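Local coordinates for protein probable dehydrogenase (Bordetella bronchiseptica, PDB 3MOI) that is probably an NAD(P)-dependent oxidoreductase of the GFO/IDH/MocA family, pairing a Rossmann-type nucleotide-binding domain with a C-terminal domain built on a large mixed sheet, at residues S185-T190 with A362-D367; E42-E47 with Y278-P283; V68-P73 with C78-Q83. All blocks are in the same frame, centred on the assembly; numbering follows the deposited sequence.

Contact 1: residues S185-T190 with A362-D367; sequences SIKTIT and ARWGKD
Lys187 reaches from helix 179-190 to the start of helix 362-381, and its ammonium carries most of the polar chemistry. Lys187 NZ forms a salt bridge with the carboxylate, 2.7 Å from Asp367 OD2, which it meets on the anti side and 30° out of the carboxylate plane. A weaker hydrogen bond joins the same NZ to the backbone O of Trp364, at 3.3 Å. The other carboxylate oxygen, Asp367 OD1, pairs with Arg387, so this acid is shared between two cations.

The second kind of interaction is with the indole. Lys187 runs along one face of Trp364, the two side chains passing in opposite directions. NZ sits 3.9 Å from the centroid of the five-membered ring in a cation-pi contact, CE makes a CH-pi contact with the six-membered ring, and Lys187 CB lies 3.6 Å from Trp364 CH2 at the far end of the indole. The bend at chi3 (-84°) helps bring the ammonium over the ring face and within range of the acid. Thr188 OG1 comes to the indole edge near CH2, while its hydroxyl is hydrogen-bonded to Asp184 O one turn earlier.

The helix axes stay 12.2 Å apart, bridged by long side chains. Helix 179-190 lies with its isoleucines on strand 145-153 and also touches helix 128-139; helix 362-381 packs its opening turn on helix 101-114 of the Rossmann domain.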
loop_
_atom_site.group_PDB
_atom_site.type_symbol
_atom_site.label_atom_id
_atom_site.label_comp_id
_atom_site.label_asym_id
_atom_site.label_seq_id
_atom_site.Cartn_x
_atom_site.Cartn_y
_atom_site.Cartn_z
ATOM N N SER A 185 -6.353 5.696 -13.190
ATOM C CA SER A 185 -7.382 4.966 -12.468
ATOM C C SER A 185 -7.843 5.771 -11.272
ATOM O O SER A 185 -9.067 5.813 -10.952
ATOM C CB SER A 185 -6.874 3.588 -12.058
ATOM O OG SER A 185 -6.532 2.894 -13.265
ATOM N N ILE A 186 -6.877 6.415 -10.621
ATOM C CA ILE A 186 -7.202 7.222 -9.452
ATOM C C ILE A 186 -8.104 8.361 -9.891
ATOM O O ILE A 186 -9.148 8.552 -9.340
ATOM C CB ILE A 186 -5.958 7.710 -8.785
ATOM C CG1 ILE A 186 -5.224 6.529 -8.111
ATOM C CG2 ILE A 186 -6.264 8.728 -7.776
ATOM C CD1 ILE A 186 -3.812 6.856 -7.699
ATOM N N LYS A 187 -7.758 9.078 -10.935
ATOM C CA LYS A 187 -8.662 10.075 -11.446
ATOM C C LYS A 187 -10.047 9.550 -11.859
ATOM O O LYS A 187 -11.072 10.221 -11.663
ATOM C CB LYS A 187 -8.038 10.724 -12.628
ATOM C CG LYS A 187 -6.776 11.553 -12.285
ATOM C CD LYS A 187 -6.632 12.643 -13.349
ATOM C CE LYS A 187 -5.962 12.196 -14.535
ATOM N NZ LYS A 187 -5.798 13.332 -15.469
ATOM N N THR A 188 -10.078 8.392 -12.480
ATOM C CA THR A 188 -11.327 7.848 -12.943
ATOM C C THR A 188 -12.247 7.446 -11.770
ATOM O O THR A 188 -13.401 7.848 -11.712
ATOM C CB THR A 188 -11.065 6.638 -13.807
ATOM O OG1 THR A 188 -10.424 7.031 -15.039
ATOM C CG2 THR A 188 -12.366 5.890 -14.098
ATOM N N ILE A 189 -11.709 6.679 -10.799
ATOM C CA ILE A 189 -12.456 6.280 -9.630
ATOM C C ILE A 189 -12.937 7.517 -8.901
ATOM O O ILE A 189 -14.069 7.542 -8.467
ATOM C CB ILE A 189 -11.600 5.423 -8.704
ATOM C CG1 ILE A 189 -11.333 4.060 -9.343
ATOM C CG2 ILE A 189 -12.265 5.201 -7.330
ATOM C CD1 ILE A 189 -9.998 3.367 -8.882
ATOM N N THR A 190 -12.113 8.530 -8.710
ATOM C CA THR A 190 -12.571 9.554 -7.825
ATOM C C THR A 190 -13.268 10.678 -8.521
ATOM O O THR A 190 -13.978 11.413 -7.912
ATOM C CB THR A 190 -11.459 10.194 -7.012
ATOM O OG1 THR A 190 -10.606 10.950 -7.883
ATOM C CG2 THR A 190 -10.679 9.113 -6.216
ATOM N N ALA A 362 -7.600 15.100 -24.681
ATOM C CA ALA A 362 -6.186 15.542 -24.755
ATOM C C ALA A 362 -5.821 16.290 -23.461
ATOM O O ALA A 362 -4.708 16.105 -22.977
ATOM C CB ALA A 362 -5.917 16.323 -25.970
ATOM N N ARG A 363 -6.768 17.040 -22.857
ATOM C CA ARG A 363 -6.479 17.772 -21.634
ATOM C C ARG A 363 -6.284 16.837 -20.470
ATOM O O ARG A 363 -5.549 17.141 -19.588
ATOM C CB ARG A 363 -7.559 18.780 -21.309
ATOM C CG ARG A 363 -7.453 20.061 -22.125
ATOM C CD ARG A 363 -8.806 20.755 -22.284
ATOM N NE ARG A 363 -8.724 21.839 -23.234
ATOM C CZ ARG A 363 -8.247 23.063 -22.961
ATOM N NH1 ARG A 363 -7.835 23.365 -21.757
ATOM N NH2 ARG A 363 -8.202 23.991 -23.914
ATOM N N TRP A 364 -6.928 15.689 -20.476
ATOM C CA TRP A 364 -6.799 14.760 -19.416
ATOM C C TRP A 364 -5.438 14.148 -19.537
ATOM O O TRP A 364 -4.744 13.970 -18.565
ATOM C CB TRP A 364 -7.897 13.736 -19.557
ATOM C CG TRP A 364 -7.723 12.448 -18.837
ATOM C CD1 TRP A 364 -6.850 11.438 -19.141
ATOM C CD2 TRP A 364 -8.545 11.955 -17.793
ATOM N NE1 TRP A 364 -7.007 10.387 -18.261
ATOM C CE2 TRP A 364 -8.057 10.681 -17.435
ATOM C CE3 TRP A 364 -9.634 12.477 -17.096
ATOM C CZ2 TRP A 364 -8.647 9.927 -16.461
ATOM C CZ3 TRP A 364 -10.196 11.743 -16.137
ATOM C CH2 TRP A 364 -9.708 10.485 -15.804
ATOM N N GLY A 365 -5.055 13.810 -20.749
ATOM C CA GLY A 365 -3.693 13.343 -21.054
ATOM C C GLY A 365 -2.592 14.293 -20.585
ATOM O O GLY A 365 -1.664 13.864 -19.838
ATOM N N LYS A 366 -2.709 15.582 -20.945
ATOM C CA LYS A 366 -1.675 16.550 -20.507
ATOM C C LYS A 366 -1.593 16.541 -19.003
ATOM O O LYS A 366 -0.489 16.517 -18.433
ATOM C CB LYS A 366 -1.928 17.988 -20.983
ATOM C CG LYS A 366 -0.879 19.003 -20.503
ATOM C CD LYS A 366 -1.161 20.422 -20.998
ATOM C CE LYS A 366 0.028 21.359 -20.716
ATOM N NZ LYS A 366 -0.273 22.785 -21.172
ATOM N N ASP A 367 -2.756 16.536 -18.385
ATOM C CA ASP A 367 -2.859 16.485 -16.960
ATOM C C ASP A 367 -2.158 15.277 -16.349
ATOM O O ASP A 367 -1.384 15.421 -15.379
ATOM C CB ASP A 367 -4.309 16.586 -16.510
ATOM C CG ASP A 367 -4.422 16.571 -14.999
ATOM O OD1 ASP A 367 -4.407 17.682 -14.347
ATOM O OD2 ASP A 367 -4.437 15.436 -14.475
#

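Contact 2: residues E42-E47 with Y278-P283; sequences ERFGKE and YGFGGP
The rings of Phe280 and Phe44 meet edge to face, the edge of Phe44 directed at the face of Phe280. Their centroids are 5.2 Å apart and the planes make an angle of 70°. Phe44 CD1 does the touching: it stands over the centre of the Phe280 ring, 3.9 Å from Phe280 CE1 and nearly as close to CZ. Phe280 projects toward the helix with CG anti to its backbone N (chi1 179°), which carries the ring from the loop onto the helix surface, where Phe280 CE2 also comes to 3.8 Å from the backbone CA of Phe44. Further along the helix, the aliphatic part of Glu47 closes on the ring edge, Glu47 CG lying near the ring plane and 3.9 Å from Phe280 CZ. One aromatic side chain thus touches successive turns of helix 38-48.

This helix follows the second strand of the Rossmann-type parallel sheet, 28-34, and the loop that meets it comes after helix 270-278, far along the chain. Phe44 is the buried partner, stacked with Tyr48 and resting on Ala19 of helix 12-24, whereas Phe280 touches Ser15 of that helix and lies near the glycine-rich turn that resembles a dinucleotide-binding motif.

The polar link is a single hydrogen bond from Arg43 NH1 to the backbone O of Phe280, 2.9 Å long and bent to 142° at the hydrogen. The oxygen lies in the guanidinium plane, but the donor is tilted out of the carbonyl plane. Arg43 NH2 is engaged by a salt bridge to Asp39, one helical turn back. The accepting carbonyl belongs to a type II turn, Gly279 to Gly282, in which Gly281 takes a positive phi.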
loop_
_atom_site.group_PDB
_atom_site.type_symbol
_atom_site.label_atom_id
_atom_site.label_comp_id
_atom_site.label_asym_id
_atom_site.label_seq_id
_atom_site.Cartn_x
_atom_site.Cartn_y
_atom_site.Cartn_z
ATOM N N GLU A 42 3.027 -5.545 -44.521
ATOM C CA GLU A 42 2.553 -6.392 -45.635
ATOM C C GLU A 42 1.898 -7.645 -45.065
ATOM O O GLU A 42 0.797 -8.031 -45.434
ATOM C CB GLU A 42 3.746 -6.788 -46.514
ATOM C CG GLU A 42 3.433 -6.899 -47.996
ATOM C CD GLU A 42 3.827 -5.630 -48.802
ATOM O OE1 GLU A 42 5.078 -5.396 -48.954
ATOM O OE2 GLU A 42 2.894 -4.908 -49.278
ATOM N N ARG A 43 2.599 -8.245 -44.110
ATOM C CA ARG A 43 2.111 -9.408 -43.366
ATOM C C ARG A 43 0.747 -9.045 -42.762
ATOM O O ARG A 43 -0.259 -9.746 -42.972
ATOM C CB ARG A 43 3.156 -9.815 -42.325
ATOM C CG ARG A 43 3.373 -11.329 -42.161
ATOM C CD ARG A 43 4.894 -11.785 -42.193
ATOM N NE ARG A 43 5.887 -10.821 -41.668
ATOM C CZ ARG A 43 5.966 -10.399 -40.389
ATOM N NH1 ARG A 43 5.084 -10.808 -39.459
ATOM N NH2 ARG A 43 6.920 -9.529 -40.031
ATOM N N PHE A 44 0.688 -7.890 -42.108
ATOM C CA PHE A 44 -0.563 -7.414 -41.526
ATOM C C PHE A 44 -1.672 -7.139 -42.562
ATOM O O PHE A 44 -2.834 -7.505 -42.370
ATOM C CB PHE A 44 -0.293 -6.173 -40.690
ATOM C CG PHE A 44 -1.444 -5.747 -39.881
ATOM C CD1 PHE A 44 -1.636 -6.265 -38.635
ATOM C CD2 PHE A 44 -2.338 -4.823 -40.374
ATOM C CE1 PHE A 44 -2.715 -5.877 -37.874
ATOM C CE2 PHE A 44 -3.422 -4.423 -39.623
ATOM C CZ PHE A 44 -3.613 -4.961 -38.361
ATOM N N GLY A 45 -1.320 -6.521 -43.675
ATOM C CA GLY A 45 -2.278 -6.370 -44.756
ATOM C C GLY A 45 -2.878 -7.694 -45.257
ATOM O O GLY A 45 -4.081 -7.732 -45.543
ATOM N N LYS A 46 -2.057 -8.750 -45.395
ATOM C CA LYS A 46 -2.542 -10.078 -45.824
ATOM C C LYS A 46 -3.522 -10.635 -44.798
ATOM O O LYS A 46 -4.631 -10.991 -45.132
ATOM C CB LYS A 46 -1.390 -11.131 -46.025
ATOM C CG LYS A 46 -0.886 -11.353 -47.494
ATOM C CD LYS A 46 0.237 -12.406 -47.655
ATOM C CE LYS A 46 0.271 -13.083 -49.100
ATOM N NZ LYS A 46 1.308 -14.197 -49.301
ATOM N N GLU A 47 -3.107 -10.713 -43.538
ATOM C CA GLU A 47 -3.945 -11.342 -42.499
ATOM C C GLU A 47 -5.308 -10.659 -42.254
ATOM O O GLU A 47 -6.306 -11.360 -42.039
ATOM C CB GLU A 47 -3.167 -11.422 -41.190
ATOM C CG GLU A 47 -4.002 -11.755 -39.970
ATOM C CD GLU A 47 -4.181 -13.244 -39.718
ATOM O OE1 GLU A 47 -4.093 -14.081 -40.657
ATOM O OE2 GLU A 47 -4.413 -13.558 -38.521
ATOM N N TYR A 278 7.272 -9.926 -29.241
ATOM C CA TYR A 278 6.113 -9.046 -29.105
ATOM C C TYR A 278 5.650 -8.444 -30.471
ATOM O O TYR A 278 4.651 -7.735 -30.545
ATOM C CB TYR A 278 6.405 -7.967 -28.030
ATOM C CG TYR A 278 6.465 -8.514 -26.587
ATOM C CD1 TYR A 278 5.300 -8.791 -25.870
ATOM C CD2 TYR A 278 7.683 -8.759 -25.958
ATOM C CE1 TYR A 278 5.343 -9.289 -24.574
ATOM C CE2 TYR A 278 7.736 -9.251 -24.650
ATOM C CZ TYR A 278 6.565 -9.515 -23.968
ATOM O OH TYR A 278 6.619 -10.010 -22.689
ATOM N N GLY A 279 6.360 -8.755 -31.549
ATOM C CA GLY A 279 5.948 -8.319 -32.877
ATOM C C GLY A 279 4.714 -9.042 -33.403
ATOM O O GLY A 279 4.190 -9.984 -32.770
ATOM N N PHE A 280 4.252 -8.591 -34.570
ATOM C CA PHE A 280 3.067 -9.179 -35.207
ATOM C C PHE A 280 3.378 -10.546 -35.811
ATOM O O PHE A 280 4.282 -10.657 -36.639
ATOM C CB PHE A 280 2.479 -8.269 -36.304
ATOM C CG PHE A 280 1.292 -8.870 -36.970
ATOM C CD1 PHE A 280 0.116 -9.041 -36.267
ATOM C CD2 PHE A 280 1.372 -9.355 -38.253
ATOM C CE1 PHE A 280 -0.991 -9.652 -36.847
ATOM C CE2 PHE A 280 0.272 -9.970 -38.851
ATOM C CZ PHE A 280 -0.910 -10.130 -38.139
ATOM N N GLY A 281 2.604 -11.563 -35.421
ATOM C CA GLY A 281 2.847 -12.931 -35.893
ATOM C C GLY A 281 3.955 -13.651 -35.127
ATOM O O GLY A 281 4.375 -14.731 -35.520
ATOM N N GLY A 282 4.442 -13.041 -34.044
ATOM C CA GLY A 282 5.344 -13.695 -33.127
ATOM C C GLY A 282 4.548 -14.537 -32.138
ATOM O O GLY A 282 3.324 -14.666 -32.283
ATOM N N PRO A 283 5.242 -15.110 -31.124
ATOM C CA PRO A 283 4.670 -16.009 -30.116
ATOM C C PRO A 283 3.372 -15.507 -29.522
ATOM O O PRO A 283 2.378 -16.229 -29.550
ATOM C CB PRO A 283 5.752 -16.066 -29.023
ATOM C CG PRO A 283 7.026 -15.780 -29.713
ATOM C CD PRO A 283 6.701 -14.949 -30.942
#

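Contact 3: residues V68-P73 with C78-Q83; sequences VYIASP and CEHVVQ
Ser72 and His80 are joined by a short hydrogen bond, 2.6 Å between Ser72 OG and His80 ND1, in which either may be the donor. The serine approaches the imidazole at its edge: Ser72 CB lies in the ring plane, 3.3 Å from both ND1 and CE1 of His80, and OG is near that plane as well. Chi1 of Ser72 (40°) sets OG between the backbone N and the carbonyl carbon, which puts OG at ND1 of His80. On the histidine, CG stands beside its own backbone N (chi1 -82°), and the ring reaches the serine of the loop that follows the strand.

Ile70, at the end of strand 67-70, packs beside this pair, its CB directed toward the helix. Its two branches divide the work. Ile70 CG2 approaches the base of the histidine, 4.0 Å from His80 CB. The same methyl is near the ring plane, at the edge by ND1. Ile70 CD1, at the end of the other branch, passes by the helix backbone at the carbonyl carbon of His80 and touches Val81 CG2 at 3.5 Å, where the two side chains cross at about a right angle. Ile70 and Val81 both pack on Val93 of the next strand, and His80 also touches Leu56 and Cys8.

Gln83, one turn after Glu79, sends NE2 back to Glu79 O, which takes the backbone N of Gln83 from the opposite face of its plane. The amide nitrogen also lies at the edge of the His80 ring, in its plane.

Strand 67-70, helix 77-86 and strand 90-93 form a beta-alpha-beta unit of the Rossmann domain. Here the helix is seated on the sheet through Ile70 and Val81, and the serine-histidine bond ties its first turn to the loop at the strand's C-terminal end.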
loop_
_atom_site.group_PDB
_atom_site.type_symbol
_atom_site.label_atom_id
_atom_site.label_comp_id
_atom_site.label_asym_id
_atom_site.label_seq_id
_atom_site.Cartn_x
_atom_site.Cartn_y
_atom_site.Cartn_z
ATOM N N VAL A 68 -8.673 7.224 -36.408
ATOM C CA VAL A 68 -7.381 6.611 -36.431
ATOM C C VAL A 68 -7.014 6.124 -35.025
ATOM O O VAL A 68 -7.232 6.838 -34.032
ATOM C CB VAL A 68 -6.294 7.576 -36.925
ATOM C CG1 VAL A 68 -5.052 6.793 -37.156
ATOM C CG2 VAL A 68 -6.663 8.160 -38.279
ATOM N N TYR A 69 -6.463 4.930 -34.947
ATOM C CA TYR A 69 -5.885 4.461 -33.715
ATOM C C TYR A 69 -4.385 4.608 -33.902
ATOM O O TYR A 69 -3.813 4.034 -34.812
ATOM C CB TYR A 69 -6.298 3.028 -33.400
ATOM C CG TYR A 69 -5.495 2.397 -32.272
ATOM C CD1 TYR A 69 -5.536 2.887 -30.965
ATOM C CD2 TYR A 69 -4.697 1.293 -32.510
ATOM C CE1 TYR A 69 -4.765 2.283 -29.935
ATOM C CE2 TYR A 69 -3.930 0.720 -31.517
ATOM C CZ TYR A 69 -3.972 1.180 -30.258
ATOM O OH TYR A 69 -3.195 0.520 -29.349
ATOM N N ILE A 70 -3.781 5.455 -33.084
ATOM C CA ILE A 70 -2.395 5.882 -33.268
ATOM C C ILE A 70 -1.549 5.158 -32.243
ATOM O O ILE A 70 -1.662 5.477 -31.081
ATOM C CB ILE A 70 -2.231 7.423 -33.033
ATOM C CG1 ILE A 70 -2.917 8.212 -34.174
ATOM C CG2 ILE A 70 -0.755 7.809 -32.926
ATOM C CD1 ILE A 70 -2.999 9.727 -33.906
ATOM N N ALA A 71 -0.772 4.156 -32.676
ATOM C CA ALA A 71 0.046 3.362 -31.801
ATOM C C ALA A 71 1.493 3.433 -32.231
ATOM O O ALA A 71 2.247 2.486 -32.017
ATOM C CB ALA A 71 -0.419 1.895 -31.790
ATOM N N SER A 72 1.882 4.561 -32.803
ATOM C CA SER A 72 3.269 4.766 -33.189
ATOM C C SER A 72 4.113 5.025 -31.970
ATOM O O SER A 72 3.596 5.360 -30.946
ATOM C CB SER A 72 3.366 5.957 -34.119
ATOM O OG SER A 72 2.515 6.973 -33.688
ATOM N N PRO A 73 5.435 4.904 -32.077
ATOM C CA PRO A 73 6.291 5.322 -30.917
ATOM C C PRO A 73 5.977 6.755 -30.457
ATOM O O PRO A 73 5.796 7.624 -31.301
ATOM C CB PRO A 73 7.700 5.269 -31.481
ATOM C CG PRO A 73 7.597 4.458 -32.813
ATOM C CD PRO A 73 6.209 4.657 -33.310
ATOM N N CYS A 78 2.649 13.508 -31.453
ATOM C CA CYS A 78 2.245 14.868 -31.743
ATOM C C CYS A 78 1.899 15.086 -33.212
ATOM O O CYS A 78 0.783 15.549 -33.561
ATOM C CB CYS A 78 3.338 15.865 -31.332
ATOM S SG CYS A 78 2.850 17.564 -31.623
ATOM N N GLU A 79 2.839 14.783 -34.089
ATOM C CA GLU A 79 2.565 15.058 -35.497
ATOM C C GLU A 79 1.489 14.117 -36.045
ATOM O O GLU A 79 0.748 14.487 -36.915
ATOM C CB GLU A 79 3.836 14.973 -36.360
ATOM C CG GLU A 79 4.406 13.544 -36.469
ATOM C CD GLU A 79 5.824 13.510 -37.069
ATOM O OE1 GLU A 79 5.863 13.220 -38.336
ATOM O OE2 GLU A 79 6.845 13.775 -36.286
ATOM N N HIS A 80 1.412 12.908 -35.518
ATOM C CA HIS A 80 0.381 11.984 -35.998
ATOM C C HIS A 80 -1.004 12.529 -35.598
ATOM O O HIS A 80 -1.949 12.519 -36.367
ATOM C CB HIS A 80 0.614 10.543 -35.478
ATOM C CG HIS A 80 1.612 9.737 -36.259
ATOM N ND1 HIS A 80 2.123 8.533 -35.789
ATOM C CD2 HIS A 80 2.162 9.929 -37.487
ATOM C CE1 HIS A 80 2.949 8.028 -36.696
ATOM N NE2 HIS A 80 2.993 8.856 -37.735
ATOM N N VAL A 81 -1.094 13.099 -34.408
ATOM C CA VAL A 81 -2.354 13.642 -33.943
ATOM C C VAL A 81 -2.741 14.900 -34.694
ATOM O O VAL A 81 -3.910 15.070 -35.104
ATOM C CB VAL A 81 -2.321 13.850 -32.429
ATOM C CG1 VAL A 81 -3.305 14.937 -32.011
ATOM C CG2 VAL A 81 -2.585 12.479 -31.719
ATOM N N VAL A 82 -1.791 15.794 -34.902
ATOM C CA VAL A 82 -2.078 16.953 -35.715
ATOM C C VAL A 82 -2.495 16.567 -37.109
ATOM O O VAL A 82 -3.428 17.102 -37.676
ATOM C CB VAL A 82 -0.869 17.870 -35.777
ATOM C CG1 VAL A 82 -1.074 18.964 -36.843
ATOM C CG2 VAL A 82 -0.626 18.421 -34.339
ATOM N N GLN A 83 -1.813 15.619 -37.685
ATOM C CA GLN A 83 -2.129 15.265 -39.040
ATOM C C GLN A 83 -3.546 14.695 -39.133
ATOM O O GLN A 83 -4.318 15.092 -40.021
ATOM C CB GLN A 83 -1.159 14.226 -39.571
ATOM C CG GLN A 83 0.095 14.729 -40.137
ATOM C CD GLN A 83 0.997 13.570 -40.456
ATOM O OE1 GLN A 83 0.912 13.003 -41.520
ATOM N NE2 GLN A 83 1.815 13.180 -39.521
#

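How the contacts relate
Contact 3 is the most buried, and contact 2 lies farthest from the centre of the chain, where Arg43 and Glu47 are exposed. Both involve the Rossmann-type domain: contact 3 is local, within one beta-alpha-beta unit, whereas contact 2 brings a distant loop onto helix 38-48. Contact 1 joins a helix packed on the mixed sheet to one packed on helix 101-114, which contact 3 also touches. Their chemistry differs accordingly. A partly buried ion pair with cation-pi support links the two helices in contact 1, aromatic packing with one arginine bond serves contact 2, and aliphatic packing plus a hydroxyl-imidazole hydrogen bond serves contact 3. Contacts 1 and 2 lie on opposite sides of the chain's centre.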